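Local coordinates for protein NtrC family transcriptional regulator (Clostridium acetobutylicum ATCC 824, PDB 2Q5C) that probably acts as an ATP-dependent, sequence-specific DNA-binding transcriptional activator, of which this chain is the N-terminal PrpR_N-type part, at residues V78-T83 / S105-H110; L97-Y102 / V118-F123. One frame throughout, in Å; residues are numbered along the deposited sequence.

Interaction 1: V78-T83 / S105-H110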
ATOM      1  N   VAL A  78       3.269  -2.188   5.198  1.00 27.28           N
ATOM      2  CA  VAL A  78       3.038  -0.837   5.725  1.00 26.16           C
ATOM      3  C   VAL A  78       3.591  -0.838   7.167  1.00 25.59           C
ATOM      4  O   VAL A  78       3.228  -1.708   7.964  1.00 25.99           O
ATOM      5  CB  VAL A  78       1.554  -0.455   5.728  1.00 26.50           C
ATOM      6  CG1 VAL A  78       1.411   1.011   6.145  1.00 27.73           C
ATOM      7  CG2 VAL A  78       0.908  -0.684   4.345  1.00 29.92           C
ATOM      8  N   THR A  79       4.490   0.100   7.476  1.00 22.69           N
ATOM      9  CA  THR A  79       5.157   0.106   8.778  1.00 21.95           C
ATOM     10  C   THR A  79       4.542   1.088   9.759  1.00 20.70           C
ATOM     11  O   THR A  79       3.757   1.973   9.399  1.00 19.29           O
ATOM     12  CB  THR A  79       6.635   0.396   8.709  1.00 22.98           C
ATOM     13  OG1 THR A  79       6.821   1.780   8.375  1.00 23.20           O
ATOM     14  CG2 THR A  79       7.310  -0.460   7.645  1.00 25.51           C
ATOM     15  N   ARG A  80       4.948   0.923  11.011  1.00 19.40           N
ATOM     16  CA  ARG A  80       4.461   1.801  12.068  0.50 18.30           C
ATOM     17  C   ARG A  80       4.974   3.211  11.833  1.00 18.41           C
ATOM     18  O   ARG A  80       4.214   4.192  12.010  1.00 18.34           O
ATOM     19  CB  ARG A  80       4.882   1.296  13.457  0.50 18.16           C
ATOM     20  CG  ARG A  80       4.146   0.042  13.899  0.50 18.29           C
ATOM     21  CD  ARG A  80       4.857  -0.554  15.141  0.50 16.98           C
ATOM     22  NE  ARG A  80       4.248  -1.801  15.569  0.50 22.50           N
ATOM     23  CZ  ARG A  80       4.616  -2.469  16.655  0.50 22.36           C
ATOM     24  NH1 ARG A  80       5.584  -1.987  17.414  0.50 19.03           N
ATOM     25  NH2 ARG A  80       4.020  -3.611  16.971  0.50 23.97           N
ATOM     26  N   PHE A  81       6.225   3.336  11.398  1.00 18.38           N
ATOM     27  CA  PHE A  81       6.772   4.682  11.165  1.00 17.13           C
ATOM     28  C   PHE A  81       6.129   5.319   9.911  1.00 17.69           C
ATOM     29  O   PHE A  81       5.895   6.544   9.884  1.00 17.31           O
ATOM     30  CB  PHE A  81       8.294   4.629  11.005  1.00 18.74           C
ATOM     31  CG  PHE A  81       8.950   5.972  11.035  1.00 19.25           C
ATOM     32  CD1 PHE A  81       8.969   6.707  12.204  1.00 21.34           C
ATOM     33  CD2 PHE A  81       9.598   6.471   9.922  1.00 19.96           C
ATOM     34  CE1 PHE A  81       9.593   7.960  12.254  1.00 22.98           C
ATOM     35  CE2 PHE A  81      10.239   7.712   9.966  1.00 20.18           C
ATOM     36  CZ  PHE A  81      10.235   8.444  11.136  1.00 20.85           C
ATOM     37  N   ASP A  82       5.828   4.527   8.887  1.00 17.38           N
ATOM     38  CA  ASP A  82       5.086   5.038   7.721  1.00 17.66           C
ATOM     39  C   ASP A  82       3.767   5.644   8.206  1.00 16.82           C
ATOM     40  O   ASP A  82       3.337   6.729   7.746  1.00 16.49           O
ATOM     41  CB  ASP A  82       4.704   3.911   6.746  1.00 18.22           C
ATOM     42  CG  ASP A  82       5.885   3.280   5.996  1.00 22.30           C
ATOM     43  OD1 ASP A  82       6.863   3.988   5.712  1.00 25.56           O
ATOM     44  OD2 ASP A  82       5.726   2.067   5.665  1.00 24.38           O
ATOM     45  N   THR A  83       3.085   4.943   9.110  1.00 16.12           N
ATOM     46  CA  THR A  83       1.791   5.432   9.634  1.00 16.78           C
ATOM     47  C   THR A  83       1.984   6.724  10.445  1.00 17.29           C
ATOM     48  O   THR A  83       1.227   7.675  10.279  1.00 17.05           O
ATOM     49  CB  THR A  83       1.142   4.342  10.474  1.00 17.41           C
ATOM     50  OG1 THR A  83       0.895   3.211   9.630  1.00 18.86           O
ATOM     51  CG2 THR A  83      -0.226   4.829  10.980  1.00 18.97           C
ATOM     52  N   SER A 105      -4.893  -3.473  12.589  1.00 31.96           N
ATOM     53  CA  SER A 105      -4.081  -2.304  12.928  1.00 32.61           C
ATOM     54  C   SER A 105      -2.598  -2.557  12.664  1.00 31.88           C
ATOM     55  O   SER A 105      -2.107  -3.666  12.880  1.00 32.22           O
ATOM     56  CB  SER A 105      -4.235  -1.978  14.414  1.00 33.38           C
ATOM     57  OG  SER A 105      -5.608  -1.918  14.769  1.00 37.37           O
ATOM     58  N   ILE A 106      -1.904  -1.522  12.204  1.00 30.67           N
ATOM     59  CA  ILE A 106      -0.442  -1.561  12.074  1.00 29.74           C
ATOM     60  C   ILE A 106       0.227  -1.009  13.345  1.00 28.49           C
ATOM     61  O   ILE A 106       1.194  -1.576  13.879  1.00 28.47           O
ATOM     62  CB  ILE A 106       0.033  -0.769  10.823  1.00 30.53           C
ATOM     63  CG1 ILE A 106      -0.421  -1.462   9.535  1.00 32.05           C
ATOM     64  CG2 ILE A 106       1.533  -0.632  10.802  1.00 27.78           C
ATOM     65  CD1 ILE A 106      -1.712  -0.911   8.935  1.00 34.98           C
ATOM     66  N   VAL A 107      -0.277   0.130  13.795  1.00 27.16           N
ATOM     67  CA  VAL A 107       0.218   0.762  15.002  1.00 25.87           C
ATOM     68  C   VAL A 107      -0.970   0.813  15.970  1.00 24.63           C
ATOM     69  O   VAL A 107      -2.122   0.911  15.542  1.00 25.57           O
ATOM     70  CB  VAL A 107       0.837   2.171  14.689  1.00 26.67           C
ATOM     71  CG1 VAL A 107      -0.163   3.033  13.995  1.00 29.87           C
ATOM     72  CG2 VAL A 107       1.380   2.828  15.941  1.00 27.79           C
ATOM     73  N   ASP A 108      -0.703   0.717  17.270  1.00 22.18           N
ATOM     74  CA  ASP A 108      -1.762   0.907  18.252  1.00 21.69           C
ATOM     75  C   ASP A 108      -2.256   2.366  18.205  1.00 21.43           C
ATOM     76  O   ASP A 108      -1.460   3.308  18.355  1.00 21.39           O
ATOM     77  CB  ASP A 108      -1.221   0.506  19.623  1.00 21.86           C
ATOM     78  CG  ASP A 108      -2.253   0.596  20.702  1.00 24.63           C
ATOM     79  OD1 ASP A 108      -2.625   1.722  21.078  1.00 25.53           O
ATOM     80  OD2 ASP A 108      -2.695  -0.471  21.190  1.00 28.09           O
ATOM     81  N   LYS A 109      -3.563   2.504  17.963  0.50 21.96           N
ATOM     82  CA  LYS A 109      -4.223   3.798  17.801  0.50 22.48           C
ATOM     83  C   LYS A 109      -3.967   4.689  19.007  0.50 22.13           C
ATOM     84  O   LYS A 109      -3.605   5.872  18.863  0.50 21.94           O
ATOM     85  CB  LYS A 109      -5.725   3.590  17.571  0.50 23.32           C
ATOM     86  CG  LYS A 109      -6.597   4.765  17.920  0.50 24.49           C
ATOM     87  CD  LYS A 109      -8.049   4.330  17.903  0.50 27.07           C
ATOM     88  CE  LYS A 109      -8.705   4.613  19.230  0.50 27.23           C
ATOM     89  NZ  LYS A 109      -8.444   5.990  19.747  0.50 26.36           N
ATOM     90  N   HIS A 110      -4.119   4.103  20.191  1.00 21.90           N
ATOM     91  CA  HIS A 110      -3.935   4.847  21.438  1.00 21.11           C
ATOM     92  C   HIS A 110      -2.512   5.350  21.603  1.00 21.53           C
ATOM     93  O   HIS A 110      -2.274   6.438  22.120  1.00 20.95           O
ATOM     94  CB  HIS A 110      -4.319   4.016  22.663  1.00 21.98           C
ATOM     95  CG  HIS A 110      -5.737   3.544  22.663  1.00 22.65           C
ATOM     96  ND1 HIS A 110      -6.818   4.388  22.788  1.00 24.74           N
ATOM     97  CD2 HIS A 110      -6.241   2.293  22.605  1.00 22.78           C
ATOM     98  CE1 HIS A 110      -7.927   3.676  22.781  1.00 20.87           C
ATOM     99  NE2 HIS A 110      -7.608   2.405  22.658  1.00 26.41           N
TER

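Interaction 2: L97-Y102 / V118-F123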
ATOM      1  N   LEU A  97      -8.928  12.557  13.499  1.00 21.45           N
ATOM      2  CA  LEU A  97      -8.676  11.835  12.250  1.00 22.31           C
ATOM      3  C   LEU A  97      -9.307  10.463  12.257  1.00 21.59           C
ATOM      4  O   LEU A  97      -9.474   9.873  13.315  1.00 22.60           O
ATOM      5  CB  LEU A  97      -7.151  11.630  12.087  1.00 24.09           C
ATOM      6  CG  LEU A  97      -6.187  12.738  12.512  1.00 27.16           C
ATOM      7  CD1 LEU A  97      -4.741  12.276  12.395  1.00 29.44           C
ATOM      8  CD2 LEU A  97      -6.399  13.963  11.668  1.00 30.84           C
ATOM      9  N   ALA A  98      -9.601   9.946  11.068  1.00 20.29           N
ATOM     10  CA  ALA A  98      -9.941   8.528  10.907  1.00 20.47           C
ATOM     11  C   ALA A  98      -8.716   7.831  10.354  1.00 20.22           C
ATOM     12  O   ALA A  98      -8.173   8.282   9.350  1.00 21.22           O
ATOM     13  CB  ALA A  98     -11.103   8.338   9.941  1.00 22.26           C
ATOM     14  N   LEU A  99      -8.300   6.755  11.003  1.00 19.67           N
ATOM     15  CA  LEU A  99      -7.207   5.935  10.475  1.00 21.28           C
ATOM     16  C   LEU A  99      -7.844   4.662   9.971  1.00 21.39           C
ATOM     17  O   LEU A  99      -8.468   3.923  10.749  1.00 22.33           O
ATOM     18  CB  LEU A  99      -6.235   5.642  11.607  1.00 21.09           C
ATOM     19  CG  LEU A  99      -5.035   4.750  11.263  1.00 24.47           C
ATOM     20  CD1 LEU A  99      -4.161   5.404  10.208  1.00 26.31           C
ATOM     21  CD2 LEU A  99      -4.275   4.547  12.554  1.00 29.46           C
ATOM     22  N   ILE A 100      -7.693   4.399   8.673  1.00 21.04           N
ATOM     23  CA  ILE A 100      -8.366   3.266   8.058  1.00 21.67           C
ATOM     24  C   ILE A 100      -7.325   2.232   7.664  1.00 21.15           C
ATOM     25  O   ILE A 100      -6.391   2.534   6.904  1.00 22.85           O
ATOM     26  CB  ILE A 100      -9.244   3.683   6.851  1.00 22.23           C
ATOM     27  CG1 ILE A 100     -10.339   4.661   7.334  1.00 23.35           C
ATOM     28  CG2 ILE A 100      -9.851   2.439   6.158  1.00 23.60           C
ATOM     29  CD1 ILE A 100     -11.290   5.150   6.285  1.00 21.52           C
ATOM     30  N   ALA A 101      -7.456   1.033   8.205  1.00 21.19           N
ATOM     31  CA  ALA A 101      -6.480  -0.017   7.910  1.00 21.25           C
ATOM     32  C   ALA A 101      -7.152  -1.242   7.318  1.00 22.13           C
ATOM     33  O   ALA A 101      -8.320  -1.507   7.579  1.00 22.32           O
ATOM     34  CB  ALA A 101      -5.734  -0.408   9.148  1.00 21.62           C
ATOM     35  N   TYR A 102      -6.393  -1.989   6.521  1.00 22.96           N
ATOM     36  CA  TYR A 102      -6.843  -3.252   5.951  1.00 24.20           C
ATOM     37  C   TYR A 102      -6.678  -4.378   6.956  1.00 24.98           C
ATOM     38  O   TYR A 102      -5.559  -4.667   7.374  1.00 25.09           O
ATOM     39  CB  TYR A 102      -6.002  -3.589   4.718  1.00 25.27           C
ATOM     40  CG  TYR A 102      -6.462  -4.814   3.945  1.00 26.81           C
ATOM     41  CD1 TYR A 102      -7.725  -4.848   3.379  1.00 28.27           C
ATOM     42  CD2 TYR A 102      -5.608  -5.911   3.742  1.00 28.14           C
ATOM     43  CE1 TYR A 102      -8.163  -5.928   2.640  1.00 30.00           C
ATOM     44  CE2 TYR A 102      -6.062  -7.030   2.999  1.00 28.18           C
ATOM     45  CZ  TYR A 102      -7.336  -7.004   2.454  1.00 29.52           C
ATOM     46  OH  TYR A 102      -7.860  -8.040   1.679  1.00 31.36           O
ATOM     47  N   VAL A 118      -3.154  13.699  18.971  1.00 24.88           N
ATOM     48  CA  VAL A 118      -4.326  13.661  18.094  1.00 24.53           C
ATOM     49  C   VAL A 118      -5.417  12.762  18.651  1.00 24.23           C
ATOM     50  O   VAL A 118      -5.187  12.011  19.610  1.00 24.61           O
ATOM     51  CB  VAL A 118      -3.943  13.174  16.668  1.00 24.75           C
ATOM     52  CG1 VAL A 118      -3.062  14.183  15.990  1.00 25.01           C
ATOM     53  CG2 VAL A 118      -3.257  11.814  16.718  1.00 23.63           C
ATOM     54  N   LYS A 119      -6.616  12.876  18.086  1.00 23.39           N
ATOM     55  CA  LYS A 119      -7.693  11.958  18.387  1.00 24.46           C
ATOM     56  C   LYS A 119      -7.885  11.125  17.138  1.00 24.04           C
ATOM     57  O   LYS A 119      -7.958  11.661  16.026  1.00 24.32           O
ATOM     58  CB  LYS A 119      -8.983  12.726  18.728  1.00 24.99           C
ATOM     59  CG  LYS A 119     -10.083  11.837  19.291  1.00 30.31           C
ATOM     60  CD  LYS A 119     -11.245  12.668  19.824  1.00 35.73           C
ATOM     61  CE  LYS A 119     -12.395  11.755  20.246  1.00 38.18           C
ATOM     62  NZ  LYS A 119     -13.716  12.327  19.818  1.00 42.56           N
ATOM     63  N   ILE A 120      -7.916   9.817  17.321  1.00 23.28           N
ATOM     64  CA  ILE A 120      -7.998   8.905  16.196  1.00 23.29           C
ATOM     65  C   ILE A 120      -9.145   7.951  16.400  1.00 22.88           C
ATOM     66  O   ILE A 120      -9.261   7.335  17.473  1.00 24.39           O
ATOM     67  CB  ILE A 120      -6.680   8.104  16.065  1.00 23.43           C
ATOM     68  CG1 ILE A 120      -5.559   9.026  15.587  1.00 25.86           C
ATOM     69  CG2 ILE A 120      -6.816   6.947  15.072  1.00 24.44           C
ATOM     70  CD1 ILE A 120      -4.210   8.449  15.722  1.00 26.78           C
ATOM     71  N   LYS A 121      -9.995   7.838  15.387  1.00 22.93           N
ATOM     72  CA  LYS A 121     -10.974   6.755  15.329  1.00 24.32           C
ATOM     73  C   LYS A 121     -10.481   5.782  14.277  1.00 23.50           C
ATOM     74  O   LYS A 121     -10.222   6.166  13.147  1.00 22.54           O
ATOM     75  CB  LYS A 121     -12.367   7.264  14.987  1.00 25.78           C
ATOM     76  CG  LYS A 121     -13.444   6.186  15.114  1.00 30.34           C
ATOM     77  CD  LYS A 121     -14.823   6.794  15.426  1.00 33.66           C
ATOM     78  CE  LYS A 121     -15.885   5.725  15.736  1.00 35.19           C
ATOM     79  NZ  LYS A 121     -15.472   4.745  16.787  1.00 39.58           N
ATOM     80  N   GLU A 122     -10.327   4.528  14.671  1.00 23.75           N
ATOM     81  CA  GLU A 122      -9.808   3.502  13.773  1.00 24.12           C
ATOM     82  C   GLU A 122     -10.961   2.752  13.122  1.00 24.41           C
ATOM     83  O   GLU A 122     -11.953   2.395  13.787  1.00 25.79           O
ATOM     84  CB  GLU A 122      -8.929   2.563  14.585  1.00 24.15           C
ATOM     85  CG  GLU A 122      -8.348   1.401  13.780  1.00 28.03           C
ATOM     86  CD  GLU A 122      -7.596   0.440  14.668  1.00 32.45           C
ATOM     87  OE1 GLU A 122      -6.490   0.802  15.134  1.00 33.65           O
ATOM     88  OE2 GLU A 122      -8.119  -0.663  14.933  1.00 34.81           O
ATOM     89  N   PHE A 123     -10.839   2.531  11.819  1.00 23.95           N
ATOM     90  CA  PHE A 123     -11.808   1.760  11.051  1.00 24.92           C
ATOM     91  C   PHE A 123     -11.045   0.690  10.304  1.00 24.80           C
ATOM     92  O   PHE A 123      -9.979   0.964   9.757  1.00 24.35           O
ATOM     93  CB  PHE A 123     -12.525   2.641  10.025  1.00 25.27           C
ATOM     94  CG  PHE A 123     -13.271   3.833  10.614  1.00 26.94           C
ATOM     95  CD1 PHE A 123     -14.655   3.808  10.743  1.00 30.35           C
ATOM     96  CD2 PHE A 123     -12.584   4.981  11.002  1.00 28.19           C
ATOM     97  CE1 PHE A 123     -15.346   4.927  11.258  1.00 30.25           C
ATOM     98  CE2 PHE A 123     -13.267   6.093  11.527  1.00 29.57           C
ATOM     99  CZ  PHE A 123     -14.650   6.059  11.657  1.00 29.89           C
TER

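Interaction 1: V78-T83 / S105-H110
Ile106 and Val107 pack by van der Waals contact on the start of helix 80-90 and the backbone leading into it. The CG2 branch of Ile106, anti to its own backbone N, lies against the backbone ahead of the helix, with CG2 3.5 Å from Val78 O and 3.6 Å from Thr79 C. The CG1 methyl of Val107 packs 3.5 Å from CG2 of Thr83, the two side chains crossing obliquely, while Val107 CB lies 4.0 Å from Arg80 CG.

The polar part is slight. Arg80, modelled in two conformers, is extended from CG to NE in the one described and passes the Ile106 carbonyl; there NE makes a weak, doubtful hydrogen bond to Ile106 O, 3.5 Å with 143° at the hydrogen.

Within 78-83 a capping box shapes the helix start: Asp82 N donates to Thr79 OG1 at 3.0 Å, and Thr79 N returns a bond to Asp82 OD2 at 2.9 Å, meeting that oxygen on its anti side, 31° out of the carboxylate plane.

The contact joins the N-terminal turn of helix 80-90 to the loop leading from strand 96-102 into helix 109-116. Thr83 also touches Leu99 and Ile106 touches Ala101 on that strand, while Ile166 packs on Val78, Asp82 and Thr83.

Interaction 2: L97-Y102 / V118-F123
Phe123 has CG anti to its own carbonyl carbon (chi1 -58°), and its ring reaches Ala98 on the neighbouring strand: CE2 lies 3.5 Å from Ala98 CB, with CD2 next nearest to the same methyl. Ile100, whose CG1 is likewise anti to the carbonyl carbon (chi1 -61°), brings CG1 4.0 Å from Phe123 CB. Both Ala98 CB and Ile100 CG1 approach the ring obliquely, whereas Leu99 O sits at its edge, near the ring plane.

On the opposite face, Ile120 extends CG2 to within 3.7 Å of Leu99 CB. At the start of the pair, Leu97 CD1 and Val118 CG1 meet more loosely, 4.4 Å apart. Glu122 passes the Leu99 carbonyl with its aliphatic CG; its carboxylate oxygen OE1 has a weak hydrogen bond from Ser105 OG.

Between these two layers of side chains runs an unbroken parallel ladder. Lys119 O accepts from Leu97 N and Leu97 O from Lys121 N; Lys121 O then accepts from Leu99 N, Leu99 O from Phe123 N, and Phe123 O from Ala101 N. All five span 2.9 to 3.0 Å between N and O. CA-H...O contacts accompany the ladder, including Ile100 CA to Phe123 O at 3.3 Å. The short strand axes run 4.7 Å apart at 32°, a twisted parallel pair.

Helix 131-140 covers the face of Ala98, Ile100 and Phe123, while Ile112 of helix 109-116 packs on Ile120 on the opposite face, that of Leu97, Leu99 and Glu122. Strand 96-102, helix 109-116 and strand 119-125 make a beta-alpha-beta crossover in the second of the chain's two four-stranded parallel sheets, order 2-1-3-4 with 119-125 at its edge, consistent with a three-layer, Rossmann-like alpha/beta fold.

Interaction 2 is a mostly buried strand pairing held by a regular backbone ladder, whereas interaction 1 is smaller, only partly buried and dominated by side chains packed on a helix start and the backbone leading into it, with at most one weak, conformer-dependent bond at its more exposed margin. Both involve the same beta-alpha-beta unit: 97-102 and 118-123 lie on its two strands, and 105-110 lies on the connection between them. The contacts meet directly, their centres about 10 Å apart. Thr83 CG2 packs 4.1 Å from Leu99 CD1, and in the conformer described Lys109 NZ probably bonds to Ile120 O. Thus 78-83 borders both the crossover loop and the sheet.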